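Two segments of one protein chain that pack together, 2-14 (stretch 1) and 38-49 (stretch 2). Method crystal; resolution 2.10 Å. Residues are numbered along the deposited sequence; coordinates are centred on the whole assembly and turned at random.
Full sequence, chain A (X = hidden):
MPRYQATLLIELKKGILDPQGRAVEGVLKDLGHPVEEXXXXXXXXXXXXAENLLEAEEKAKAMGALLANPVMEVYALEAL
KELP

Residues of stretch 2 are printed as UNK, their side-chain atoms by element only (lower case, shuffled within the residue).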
# COMPACT_ATOMS: atom_id res chain seq x y z
N PRO A 2 -9.19 -20.65 -10.60
CA PRO A 2 -10.02 -19.43 -10.75
C PRO A 2 -9.16 -18.17 -10.68
O PRO A 2 -7.93 -18.25 -10.71
CB PRO A 2 -11.06 -19.45 -9.64
CG PRO A 2 -10.36 -20.30 -8.59
CD PRO A 2 -9.59 -21.37 -9.38
N ARG A 3 -9.80 -17.00 -10.59
CA ARG A 3 -9.08 -15.73 -10.53
C ARG A 3 -9.05 -15.15 -9.11
O ARG A 3 -10.01 -15.30 -8.36
CB ARG A 3 -9.70 -14.72 -11.48
CG ARG A 3 -9.47 -14.99 -12.96
CD ARG A 3 -9.80 -13.72 -13.74
NE ARG A 3 -11.04 -13.16 -13.24
CZ ARG A 3 -11.34 -11.86 -13.23
NH1 ARG A 3 -10.48 -10.97 -13.70
NH2 ARG A 3 -12.49 -11.47 -12.71
N TYR A 4 -7.96 -14.46 -8.78
CA TYR A 4 -7.80 -13.85 -7.46
C TYR A 4 -7.17 -12.46 -7.53
O TYR A 4 -6.51 -12.11 -8.51
CB TYR A 4 -6.89 -14.74 -6.59
CG TYR A 4 -7.35 -16.17 -6.46
CD1 TYR A 4 -8.13 -16.57 -5.38
CD2 TYR A 4 -7.04 -17.11 -7.44
CE1 TYR A 4 -8.60 -17.89 -5.28
CE2 TYR A 4 -7.51 -18.42 -7.36
CZ TYR A 4 -8.29 -18.80 -6.27
OH TYR A 4 -8.77 -20.08 -6.20
N GLN A 5 -7.37 -11.67 -6.48
CA GLN A 5 -6.76 -10.36 -6.43
C GLN A 5 -6.03 -10.28 -5.10
O GLN A 5 -6.62 -10.47 -4.04
CB GLN A 5 -7.79 -9.23 -6.52
CG GLN A 5 -7.12 -7.85 -6.55
CD GLN A 5 -8.10 -6.71 -6.44
OE1 GLN A 5 -9.07 -6.64 -7.19
NE2 GLN A 5 -7.86 -5.80 -5.50
N ALA A 6 -4.74 -10.01 -5.17
CA ALA A 6 -3.92 -9.91 -3.98
C ALA A 6 -3.52 -8.46 -3.76
O ALA A 6 -3.19 -7.75 -4.71
CB ALA A 6 -2.67 -10.77 -4.13
N THR A 7 -3.59 -8.02 -2.51
CA THR A 7 -3.19 -6.67 -2.14
C THR A 7 -1.85 -6.81 -1.44
O THR A 7 -1.79 -7.21 -0.27
CB THR A 7 -4.20 -6.00 -1.19
OG1 THR A 7 -5.48 -5.93 -1.82
CG2 THR A 7 -3.74 -4.59 -0.84
N LEU A 8 -0.78 -6.51 -2.16
CA LEU A 8 0.58 -6.62 -1.63
C LEU A 8 1.20 -5.29 -1.29
O LEU A 8 1.26 -4.38 -2.12
CB LEU A 8 1.48 -7.33 -2.64
CG LEU A 8 1.48 -8.86 -2.72
CD1 LEU A 8 1.99 -9.29 -4.08
CD2 LEU A 8 2.35 -9.44 -1.61
N LEU A 9 1.68 -5.17 -0.06
CA LEU A 9 2.34 -3.96 0.38
C LEU A 9 3.84 -4.23 0.33
O LEU A 9 4.30 -5.28 0.78
CB LEU A 9 1.93 -3.61 1.81
CG LEU A 9 0.44 -3.40 2.08
CD1 LEU A 9 0.26 -3.01 3.54
CD2 LEU A 9 -0.11 -2.31 1.16
N ILE A 10 4.60 -3.31 -0.25
CA ILE A 10 6.05 -3.45 -0.32
C ILE A 10 6.61 -2.19 0.31
O ILE A 10 6.52 -1.09 -0.24
CB ILE A 10 6.53 -3.62 -1.78
CG1 ILE A 10 5.96 -4.92 -2.37
CG2 ILE A 10 8.05 -3.65 -1.83
CD1 ILE A 10 6.32 -5.18 -3.83
N GLU A 11 7.18 -2.35 1.50
CA GLU A 11 7.70 -1.20 2.22
C GLU A 11 9.17 -1.39 2.58
O GLU A 11 9.70 -2.50 2.55
CB GLU A 11 6.86 -0.98 3.48
CG GLU A 11 5.36 -1.18 3.25
CD GLU A 11 4.50 -0.88 4.47
OE1 GLU A 11 4.95 -1.15 5.60
OE2 GLU A 11 3.38 -0.37 4.30
N LEU A 12 9.80 -0.28 2.93
CA LEU A 12 11.21 -0.26 3.32
C LEU A 12 11.37 -0.85 4.71
O LEU A 12 10.53 -0.64 5.57
CB LEU A 12 11.71 1.18 3.34
CG LEU A 12 11.53 1.96 2.04
CD1 LEU A 12 11.86 3.42 2.26
CD2 LEU A 12 12.42 1.35 0.97
N LYS A 13 12.45 -1.59 4.93
CA LYS A 13 12.69 -2.15 6.26
C LYS A 13 13.00 -0.98 7.18
O LYS A 13 13.48 0.07 6.73
CB LYS A 13 13.88 -3.11 6.23
CG LYS A 13 13.60 -4.43 5.54
CD LYS A 13 14.76 -5.41 5.67
CE LYS A 13 14.49 -6.71 4.94
NZ LYS A 13 15.63 -7.67 5.05
N LYS A 14 12.71 -1.13 8.47
CA LYS A 14 12.99 -0.05 9.40
C LYS A 14 14.51 0.10 9.42
O LYS A 14 15.25 -0.89 9.34
CB LYS A 14 12.46 -0.37 10.80
CG LYS A 14 13.24 -1.44 11.54
CD LYS A 14 12.78 -1.54 12.99
CE LYS A 14 13.73 -2.40 13.81
NZ LYS A 14 15.13 -1.88 13.69
N UNK A 38 6.10 9.06 9.10
CA UNK A 38 5.45 8.68 7.85
C UNK A 38 6.41 7.77 7.08
O UNK A 38 7.57 8.13 6.86
c UNK A 38 4.47 9.48 5.68
c UNK A 38 5.14 9.91 6.98
c UNK A 38 4.25 10.89 7.74
N UNK A 39 5.95 6.59 6.68
CA UNK A 39 6.78 5.68 5.89
C UNK A 39 6.00 5.49 4.60
O UNK A 39 4.83 5.10 4.64
n UNK A 39 12.04 2.80 6.42
c UNK A 39 6.97 4.33 6.59
c UNK A 39 11.36 3.83 6.92
c UNK A 39 9.21 4.83 7.63
n UNK A 39 10.03 3.76 7.06
n UNK A 39 12.01 4.92 7.30
c UNK A 39 7.77 4.39 7.88
N UNK A 40 6.63 5.78 3.47
CA UNK A 40 5.96 5.68 2.18
C UNK A 40 6.39 4.43 1.44
O UNK A 40 7.58 4.19 1.23
c UNK A 40 5.74 8.18 1.98
c UNK A 40 5.60 6.76 -0.06
c UNK A 40 6.26 6.92 1.30
N UNK A 41 5.40 3.63 1.06
CA UNK A 41 5.67 2.41 0.34
C UNK A 41 4.79 2.33 -0.89
O UNK A 41 4.16 3.31 -1.29
N UNK A 42 4.74 1.16 -1.49
CA UNK A 42 3.92 0.96 -2.67
C UNK A 42 2.92 -0.16 -2.41
O UNK A 42 3.21 -1.10 -1.67
n UNK A 42 8.91 -0.89 -5.27
c UNK A 42 6.44 -1.04 -4.87
c UNK A 42 4.81 0.61 -3.87
c UNK A 42 5.34 -0.81 -3.84
c UNK A 42 7.76 -0.41 -4.44
N UNK A 43 1.74 -0.03 -3.00
CA UNK A 43 0.74 -1.08 -2.87
C UNK A 43 0.48 -1.59 -4.28
O UNK A 43 0.35 -0.80 -5.23
c UNK A 43 -0.60 -0.57 -2.24
c UNK A 43 -1.19 0.57 -3.07
c UNK A 43 -1.61 -1.73 -2.14
N UNK A 44 0.44 -2.91 -4.41
CA UNK A 44 0.20 -3.57 -5.69
C UNK A 44 -1.05 -4.44 -5.61
O UNK A 44 -1.12 -5.38 -4.81
c UNK A 44 3.73 -4.89 -6.82
c UNK A 44 1.39 -4.46 -6.08
c UNK A 44 2.66 -3.82 -6.65
c UNK A 44 3.15 -2.72 -5.74
N UNK A 45 -2.05 -4.11 -6.42
CA UNK A 45 -3.29 -4.88 -6.49
C UNK A 45 -3.06 -5.78 -7.70
O UNK A 45 -3.05 -5.31 -8.84
c UNK A 45 -4.77 -2.91 -5.70
o UNK A 45 -5.22 -2.70 -3.36
o UNK A 45 -5.35 -4.71 -4.24
c UNK A 45 -4.50 -3.98 -6.76
c UNK A 45 -5.13 -3.49 -4.34
N UNK A 46 -2.86 -7.06 -7.44
CA UNK A 46 -2.58 -8.01 -8.50
C UNK A 46 -3.69 -9.02 -8.75
O UNK A 46 -4.07 -9.79 -7.86
c UNK A 46 -0.88 -9.64 -9.38
c UNK A 46 1.18 -8.47 -7.54
c UNK A 46 -1.28 -8.79 -8.19
c UNK A 46 -0.16 -7.81 -7.81
N UNK A 47 -4.21 -9.01 -9.97
CA UNK A 47 -5.25 -9.95 -10.39
C UNK A 47 -4.48 -11.03 -11.14
O UNK A 47 -3.75 -10.74 -12.11
c UNK A 47 -6.28 -9.29 -11.33
c UNK A 47 -7.29 -10.32 -11.83
c UNK A 47 -7.00 -8.16 -10.58
N UNK A 48 -4.63 -12.28 -10.70
CA UNK A 48 -3.91 -13.39 -11.30
C UNK A 48 -4.66 -14.70 -11.08
O UNK A 48 -5.52 -14.80 -10.21
c UNK A 48 -2.36 -15.54 -7.46
c UNK A 48 -2.73 -14.61 -6.50
c UNK A 48 -2.29 -15.17 -8.80
c UNK A 48 -3.03 -13.30 -6.88
c UNK A 48 -2.58 -13.87 -9.20
c UNK A 48 -2.53 -13.49 -10.65
c UNK A 48 -2.95 -12.94 -8.23
N UNK A 49 -4.31 -15.75 -11.86
CA UNK A 49 -4.95 -17.07 -11.77
C UNK A 49 -4.25 -18.04 -10.83
O UNK A 49 -3.04 -17.93 -10.57
c UNK A 49 -3.51 -17.11 -13.60
c UNK A 49 -3.45 -15.68 -13.06
c UNK A 49 -4.88 -17.56 -13.21
O HOH W 1 8.18 1.84 3.23

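Position 38 has three side-chain carbons, one carrying the other two. They are out of reach of stretch 1. This is Val38.

Position 39 has three carbons, a nitrogen, then a carbon carrying two more nitrogens, close to Leu12 and Lys13. That is a guanidinium, so the residue is Arg39. Arg39 NH2 lies 3.5 Å from Leu12 CB. The same Arg39 NH2 is 3.1 Å from Lys13 O, but the angle is too poor for a hydrogen bond.

Position 40 again has one carbon carrying two, directed away from stretch 1. It is Val40. Its backbone serves the contact instead: a water accepts from Leu12 N at 2.7 Å and donates weakly to Val40 O at 3.1 Å.

Position 41 has no side-chain atoms, and its backbone runs close to Ile10. It is Gly41. An ideal CB at Gly41 would sit 2.9 Å from Ile10 O, a clash, and 3.1 Å from Glu11 CG.

Position 42 has four carbons in a row ending in nitrogen, packed against Ile10. It is Lys42. Lys42 CG is 3.7 Å from Ile10 CB. The two backbones pair through Ile10 N to Lys42 O at 3.0 Å and Lys42 N to Ile10 O at 3.1 Å.

Position 43 has three carbons, branched at the first, touching Leu9 and Thr7. It is Val43, with Val43 CG2 3.7 Å from Leu9 CD2 and 3.8 Å from Thr7 CG2.

Position 44 has four carbons, forked at the second, near Ile10 and Leu8. This makes it Leu44. Leu44 CD2 is 4.0 Å from Ile10 CD1. Leu8 N donates to Leu44 O at 2.9 Å, and Leu44 N to Leu8 O at 2.8 Å.

Position 45 has three carbons, the third carrying two oxygens, which reach Thr7 and Gln5. The carboxylate identifies Glu45. With chi1 and chi2 both m, the end of the side chain comes nearer stretch 1. Glu45 OE1 accepts from Thr7 OG1 at 2.7 Å and from Gln5 NE2 at 3.0 Å.

Position 46 has four carbons, forked at the first, with one arm two carbons long, against Leu8. It is Ile46. Ile46 CD1 meets Leu8 CD1 at 3.6 Å. Ala6 N to Ile46 O and Ile46 N to Ala6 O are both 2.8 Å.

Position 47 has three carbons, branched at the first, near Gln5 and Arg3. This is Val47. Val47 CG2 is 4.0 Å from Gln5 CG, and Val47 CG1 is 3.8 Å from Arg3 NH1.

Position 48 has one carbon and a six-carbon ring with no oxygen, touching Tyr4 and Ala6. It is Phe48. Tyr4 CB lies over one ring face, 4.1 Å from Phe48 CE2. Ala6 CB sits at the ring edge, 3.8 Å from Phe48 CE2.

Position 49 has three carbons closing a ring onto the backbone nitrogen, beside Arg3. It is Pro49, and Pro49 CA is 3.4 Å from Pro2 O.

The two strands run antiparallel. Four backbone pairs, from Tyr4 with Phe48 to Ile10 with Lys42, exchange two hydrogen bonds each. Their side chains share one sheet face, mostly apolar. Thr7, Gln5 and Glu45 lie on the other face, where one carboxylate oxygen takes both polar partners, beside the apolar contact of Leu9 with Val43.

Stretch 2 38-49: VRVGKVLEIVFP
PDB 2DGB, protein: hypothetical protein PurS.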